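Local structure of biuret hydrolase (Pseudomonas sp., 6C62) at residues G261-D266 with P292-G297; D355-L360 with S405-P410. The protein hydrolyses 1-carboxybiuret to urea-1,3-dicarboxylate and ammonia, a step in the bacterial breakdown of atrazine. All blocks are in the same frame, centred on the assembly; numbering follows the deposited sequence.

Both contacts pack helical parts of the amidase fold, their centres about 13 Å apart and on the same side of the chain's centre. Contact 1 is partly buried and mixes aromatic faces, a methyl and the alkyl part of a glutamate, where 261-266 meets the first turn of helix 294-312. Contact 2 is fully buried and holds aliphatic side chains and one thiol: the last turns of helix 340-360 meet A407 and C409, where the chain leaves helix 402-407 for strand 411-416. The two meet directly. D293 OD2 and K356 NZ form a salt bridge of 2.9 Å, P292 packs on K356 and L360, and the carbonyl oxygen of G297 lies against the ring of F406.

Contact 1: G261-D266 with P292-G297; sequences GGWFRD and PDAEIG
The indole of W263 presents one face to E295, whose CA stands 4.0 Å above the plane, displaced toward the rim. This is a CH-pi contact, with CA 4.2 Å from the centroid of the six-membered ring. The chain of E295 then runs past the benzene part of the indole, CG reaching CZ3 of W263 at 3.5 Å, with the carboxylate plane tilted 38° from the ring. F264 CD2 sits at the edge of the indole, in its plane, while W263 CD1 lies 3.7 Å above the centre of the F264 ring. A294 sits against both aromatic residues where they meet, and a side chain this small lets its CB approach W263 CB to 3.7 Å and F264 CE2 to 3.8 Å. With CG anti to the backbone N (chi1 173°), W263 lays its ring alongside E295, and NE1 donates to the carbonyl oxygen of L399. Replacing W263 by an alanine would probably strip E295 of its aromatic partner and leave L399 O without this donor. The short helix 263-266 follows strand 257-260, which lies between 366-370 and 288-289 in the sheet; helix 294-312 follows that edge strand 288-289, and P403 of helix 402-407 packs on both aromatics.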
loop_
_atom_site.group_PDB
_atom_site.type_symbol
_atom_site.label_atom_id
_atom_site.label_comp_id
_atom_site.label_asym_id
_atom_site.label_seq_id
_atom_site.Cartn_x
_atom_site.Cartn_y
_atom_site.Cartn_z
ATOM N N GLY A 261 -21.877 -21.171 -1.204
ATOM C CA GLY A 261 -21.983 -22.180 -0.184
ATOM C C GLY A 261 -20.886 -22.033 0.832
ATOM O O GLY A 261 -20.304 -20.939 0.990
ATOM N N GLY A 262 -20.580 -23.149 1.481
ATOM C CA GLY A 262 -19.541 -23.243 2.511
ATOM C C GLY A 262 -19.700 -22.208 3.612
ATOM O O GLY A 262 -20.712 -22.233 4.303
ATOM N N TRP A 263 -18.732 -21.292 3.735
ATOM C CA TRP A 263 -18.757 -20.223 4.750
ATOM C C TRP A 263 -20.113 -19.498 4.783
ATOM O O TRP A 263 -20.648 -19.201 5.852
ATOM C CB TRP A 263 -17.658 -19.187 4.430
ATOM C CG TRP A 263 -17.677 -17.970 5.283
ATOM C CD1 TRP A 263 -18.230 -16.765 4.967
ATOM C CD2 TRP A 263 -17.109 -17.821 6.576
ATOM N NE1 TRP A 263 -18.052 -15.876 6.005
ATOM C CE2 TRP A 263 -17.369 -16.506 7.004
ATOM C CE3 TRP A 263 -16.421 -18.673 7.419
ATOM C CZ2 TRP A 263 -16.949 -16.026 8.256
ATOM C CZ3 TRP A 263 -15.987 -18.189 8.648
ATOM C CH2 TRP A 263 -16.282 -16.892 9.067
ATOM N N PHE A 264 -20.649 -19.227 3.605
ATOM C CA PHE A 264 -21.870 -18.461 3.456
ATOM C C PHE A 264 -23.173 -19.256 3.745
ATOM O O PHE A 264 -24.272 -18.646 3.858
ATOM C CB PHE A 264 -21.917 -17.833 2.085
ATOM C CG PHE A 264 -20.845 -16.825 1.860
ATOM C CD1 PHE A 264 -21.039 -15.495 2.246
ATOM C CD2 PHE A 264 -19.615 -17.194 1.329
ATOM C CE1 PHE A 264 -20.027 -14.571 2.046
ATOM C CE2 PHE A 264 -18.601 -16.262 1.139
ATOM C CZ PHE A 264 -18.830 -14.962 1.492
ATOM N N ARG A 265 -23.044 -20.570 3.889
ATOM C CA ARG A 265 -24.131 -21.406 4.435
ATOM C C ARG A 265 -23.952 -21.727 5.907
ATOM O O ARG A 265 -24.920 -21.616 6.720
ATOM C CB ARG A 265 -24.224 -22.692 3.635
ATOM C CG ARG A 265 -25.469 -23.479 4.015
ATOM C CD ARG A 265 -25.751 -24.557 2.996
ATOM N NE ARG A 265 -26.831 -25.450 3.443
ATOM C CZ ARG A 265 -28.132 -25.138 3.396
ATOM N NH1 ARG A 265 -28.575 -23.941 2.940
ATOM N NH2 ARG A 265 -29.015 -26.052 3.781
ATOM N N ASP A 266 -22.733 -22.114 6.273
ATOM C CA ASP A 266 -22.363 -22.436 7.659
ATOM C C ASP A 266 -22.616 -21.272 8.635
ATOM O O ASP A 266 -22.898 -21.520 9.817
ATOM C CB ASP A 266 -20.868 -22.720 7.776
ATOM C CG ASP A 266 -20.400 -23.976 6.996
ATOM O OD1 ASP A 266 -21.242 -24.756 6.472
ATOM O OD2 ASP A 266 -19.133 -24.097 6.829
ATOM N N PRO A 292 -13.527 -18.258 -2.917
ATOM C CA PRO A 292 -12.179 -18.644 -2.463
ATOM C C PRO A 292 -11.770 -18.086 -1.057
ATOM O O PRO A 292 -11.890 -16.876 -0.796
ATOM C CB PRO A 292 -11.295 -18.052 -3.572
ATOM C CG PRO A 292 -12.024 -16.796 -3.952
ATOM C CD PRO A 292 -13.446 -17.305 -4.036
ATOM N N ASP A 293 -11.300 -18.956 -0.186
ATOM C CA ASP A 293 -10.675 -18.578 1.068
ATOM C C ASP A 293 -11.519 -17.596 1.886
ATOM O O ASP A 293 -10.985 -16.620 2.424
ATOM C CB ASP A 293 -9.308 -17.908 0.804
ATOM C CG ASP A 293 -8.286 -18.840 0.156
ATOM O OD1 ASP A 293 -8.385 -20.071 0.350
ATOM O OD2 ASP A 293 -7.376 -18.333 -0.547
ATOM N N ALA A 294 -12.802 -17.849 2.025
ATOM C CA ALA A 294 -13.713 -16.797 2.581
ATOM C C ALA A 294 -13.382 -16.488 4.036
ATOM O O ALA A 294 -13.333 -15.319 4.421
ATOM C CB ALA A 294 -15.156 -17.222 2.454
ATOM N N GLU A 295 -13.146 -17.525 4.830
ATOM C CA GLU A 295 -12.864 -17.331 6.220
ATOM C C GLU A 295 -11.514 -16.567 6.411
ATOM O O GLU A 295 -11.377 -15.786 7.351
ATOM C CB GLU A 295 -12.784 -18.663 6.957
ATOM C CG GLU A 295 -12.517 -18.505 8.440
ATOM C CD GLU A 295 -12.604 -19.807 9.242
ATOM O OE1 GLU A 295 -12.440 -20.905 8.646
ATOM O OE2 GLU A 295 -12.829 -19.690 10.475
ATOM N N ILE A 296 -10.555 -16.806 5.532
ATOM C CA ILE A 296 -9.237 -16.151 5.618
ATOM C C ILE A 296 -9.385 -14.721 5.112
ATOM O O ILE A 296 -8.709 -13.815 5.619
ATOM C CB ILE A 296 -8.151 -16.852 4.756
ATOM C CG1 ILE A 296 -8.105 -18.360 4.990
ATOM C CG2 ILE A 296 -6.776 -16.235 4.965
ATOM C CD1 ILE A 296 -7.992 -18.787 6.378
ATOM N N GLY A 297 -10.243 -14.507 4.105
ATOM C CA GLY A 297 -10.591 -13.169 3.623
ATOM C C GLY A 297 -11.148 -12.315 4.769
ATOM O O GLY A 297 -10.732 -11.187 4.952
#

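Contact 2: D355-L360 with S405-P410; sequences DKVNAL and SFAGCP
V357 turns CG1 anti to its own backbone N (chi1 173°), and this puts one methyl against both A407 and C409, while CG2, anti to the carbonyl carbon, also reaches A407. C409 answers with SG anti to its carbonyl carbon (chi1 -65°), a setting that carries the sulfur to V357. The contact is apolar packing within the amidase fold, of the last turns of helix 340-360 on the chain leaving helix 402-407 for strand 411-416 of the large mixed sheet. The CA atoms of V357 and A407 come within 6.9 Å, a separation that the smallness of A407 probably allows. The A407 methyl is shared by the two branches of V357, with CB 4.0 Å from CG2. A valine suits this position because its two methyls fork across the small partner, and the contacts of both would probably hinder rotation about chi1.

At G408 the chain leaves helical geometry with a positive phi of 81°, a conformation that glycine reaches without strain, and its turn swings C409 round to the same side as A407. All three touching residues are buried and none puts a charged or hydrogen-bonding side-chain group into this interface apart from the weakly polar thiol. Polar links lie at its borders: the carbonyl oxygen of F406 accepts from R350 NH2, that of C409 from K188 NZ, and N358 ND2 reaches the backbone of another protein chain. W291 also packs on V357. CG1 touches its two partners unequally, the sulfur being nearer: V357 CG1 lies 3.9 Å from A407 CB but 3.6 Å from C409 SG.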
loop_
_atom_site.group_PDB
_atom_site.type_symbol
_atom_site.label_atom_id
_atom_site.label_comp_id
_atom_site.label_asym_id
_atom_site.label_seq_id
_atom_site.Cartn_x
_atom_site.Cartn_y
_atom_site.Cartn_z
ATOM N N ASP A 355 -6.592 -11.767 -6.843
ATOM C CA ASP A 355 -6.428 -12.639 -8.017
ATOM C C ASP A 355 -7.501 -13.758 -8.036
ATOM O O ASP A 355 -8.088 -14.005 -9.090
ATOM C CB ASP A 355 -5.017 -13.236 -8.115
ATOM C CG ASP A 355 -3.931 -12.204 -8.466
ATOM O OD1 ASP A 355 -4.250 -11.103 -9.019
ATOM O OD2 ASP A 355 -2.703 -12.495 -8.204
ATOM N N LYS A 356 -7.751 -14.397 -6.890
ATOM C CA LYS A 356 -8.700 -15.527 -6.836
ATOM C C LYS A 356 -10.146 -15.081 -7.012
ATOM O O LYS A 356 -10.952 -15.743 -7.650
ATOM C CB LYS A 356 -8.568 -16.293 -5.526
ATOM C CG LYS A 356 -7.236 -17.046 -5.359
ATOM C CD LYS A 356 -7.249 -17.805 -4.061
ATOM C CE LYS A 356 -6.045 -18.693 -3.954
ATOM N NZ LYS A 356 -6.314 -19.652 -2.845
ATOM N N VAL A 357 -10.508 -13.943 -6.414
ATOM C CA VAL A 357 -11.834 -13.403 -6.590
ATOM C C VAL A 357 -12.091 -12.949 -8.043
ATOM O O VAL A 357 -13.166 -13.252 -8.611
ATOM C CB VAL A 357 -12.161 -12.299 -5.536
ATOM C CG1 VAL A 357 -13.484 -11.628 -5.838
ATOM C CG2 VAL A 357 -12.211 -12.930 -4.148
ATOM N N ASN A 358 -11.177 -12.199 -8.636
ATOM C CA ASN A 358 -11.316 -11.823 -10.062
ATOM C C ASN A 358 -11.405 -13.063 -10.984
ATOM O O ASN A 358 -12.152 -13.051 -11.962
ATOM C CB ASN A 358 -10.188 -10.867 -10.505
ATOM C CG ASN A 358 -10.374 -9.456 -9.924
ATOM O OD1 ASN A 358 -11.489 -8.953 -9.837
ATOM N ND2 ASN A 358 -9.278 -8.798 -9.584
ATOM N N ALA A 359 -10.683 -14.116 -10.650
ATOM C CA ALA A 359 -10.746 -15.363 -11.409
ATOM C C ALA A 359 -12.095 -16.062 -11.262
ATOM O O ALA A 359 -12.653 -16.546 -12.255
ATOM C CB ALA A 359 -9.589 -16.315 -11.061
ATOM N N LEU A 360 -12.645 -16.082 -10.052
ATOM C CA LEU A 360 -13.972 -16.623 -9.775
ATOM C C LEU A 360 -15.015 -15.933 -10.650
ATOM O O LEU A 360 -15.875 -16.609 -11.226
ATOM C CB LEU A 360 -14.400 -16.372 -8.322
ATOM C CG LEU A 360 -15.812 -16.911 -7.994
ATOM C CD1 LEU A 360 -15.850 -18.394 -8.149
ATOM C CD2 LEU A 360 -16.149 -16.593 -6.563
ATOM N N SER A 405 -16.398 -7.263 0.893
ATOM C CA SER A 405 -15.815 -5.930 0.847
ATOM C C SER A 405 -14.272 -5.931 0.811
ATOM O O SER A 405 -13.679 -5.007 0.319
ATOM C CB SER A 405 -16.363 -5.068 2.005
ATOM O OG SER A 405 -16.456 -5.848 3.143
ATOM N N PHE A 406 -13.642 -7.003 1.282
ATOM C CA PHE A 406 -12.193 -7.062 1.307
ATOM C C PHE A 406 -11.596 -7.135 -0.124
ATOM O O PHE A 406 -10.541 -6.580 -0.408
ATOM C CB PHE A 406 -11.746 -8.235 2.144
ATOM C CG PHE A 406 -10.279 -8.236 2.442
ATOM C CD1 PHE A 406 -9.675 -7.102 3.006
ATOM C CD2 PHE A 406 -9.485 -9.323 2.133
ATOM C CE1 PHE A 406 -8.294 -7.062 3.227
ATOM C CE2 PHE A 406 -8.120 -9.267 2.346
ATOM C CZ PHE A 406 -7.537 -8.184 2.943
ATOM N N ALA A 407 -12.340 -7.829 -1.002
ATOM C CA ALA A 407 -12.066 -7.853 -2.419
ATOM C C ALA A 407 -12.592 -6.624 -3.142
ATOM O O ALA A 407 -12.206 -6.382 -4.302
ATOM C CB ALA A 407 -12.627 -9.102 -3.048
ATOM N N GLY A 408 -13.496 -5.848 -2.524
ATOM C CA GLY A 408 -13.955 -4.584 -3.122
ATOM C C GLY A 408 -15.022 -4.773 -4.187
ATOM O O GLY A 408 -15.232 -3.859 -4.976
ATOM N N CYS A 409 -15.703 -5.948 -4.208
ATOM C CA CYS A 409 -16.730 -6.232 -5.200
ATOM C C CYS A 409 -17.997 -5.438 -4.889
ATOM O O CYS A 409 -18.370 -5.331 -3.732
ATOM C CB CYS A 409 -17.099 -7.722 -5.159
ATOM S SG CYS A 409 -15.806 -8.848 -5.636
ATOM N N PRO A 410 -18.696 -4.939 -5.892
ATOM C CA PRO A 410 -19.933 -4.241 -5.600
ATOM C C PRO A 410 -21.062 -5.183 -5.157
ATOM O O PRO A 410 -21.097 -6.352 -5.556
ATOM C CB PRO A 410 -20.276 -3.549 -6.940
ATOM C CG PRO A 410 -19.702 -4.460 -7.970
ATOM C CD PRO A 410 -18.416 -4.990 -7.325
#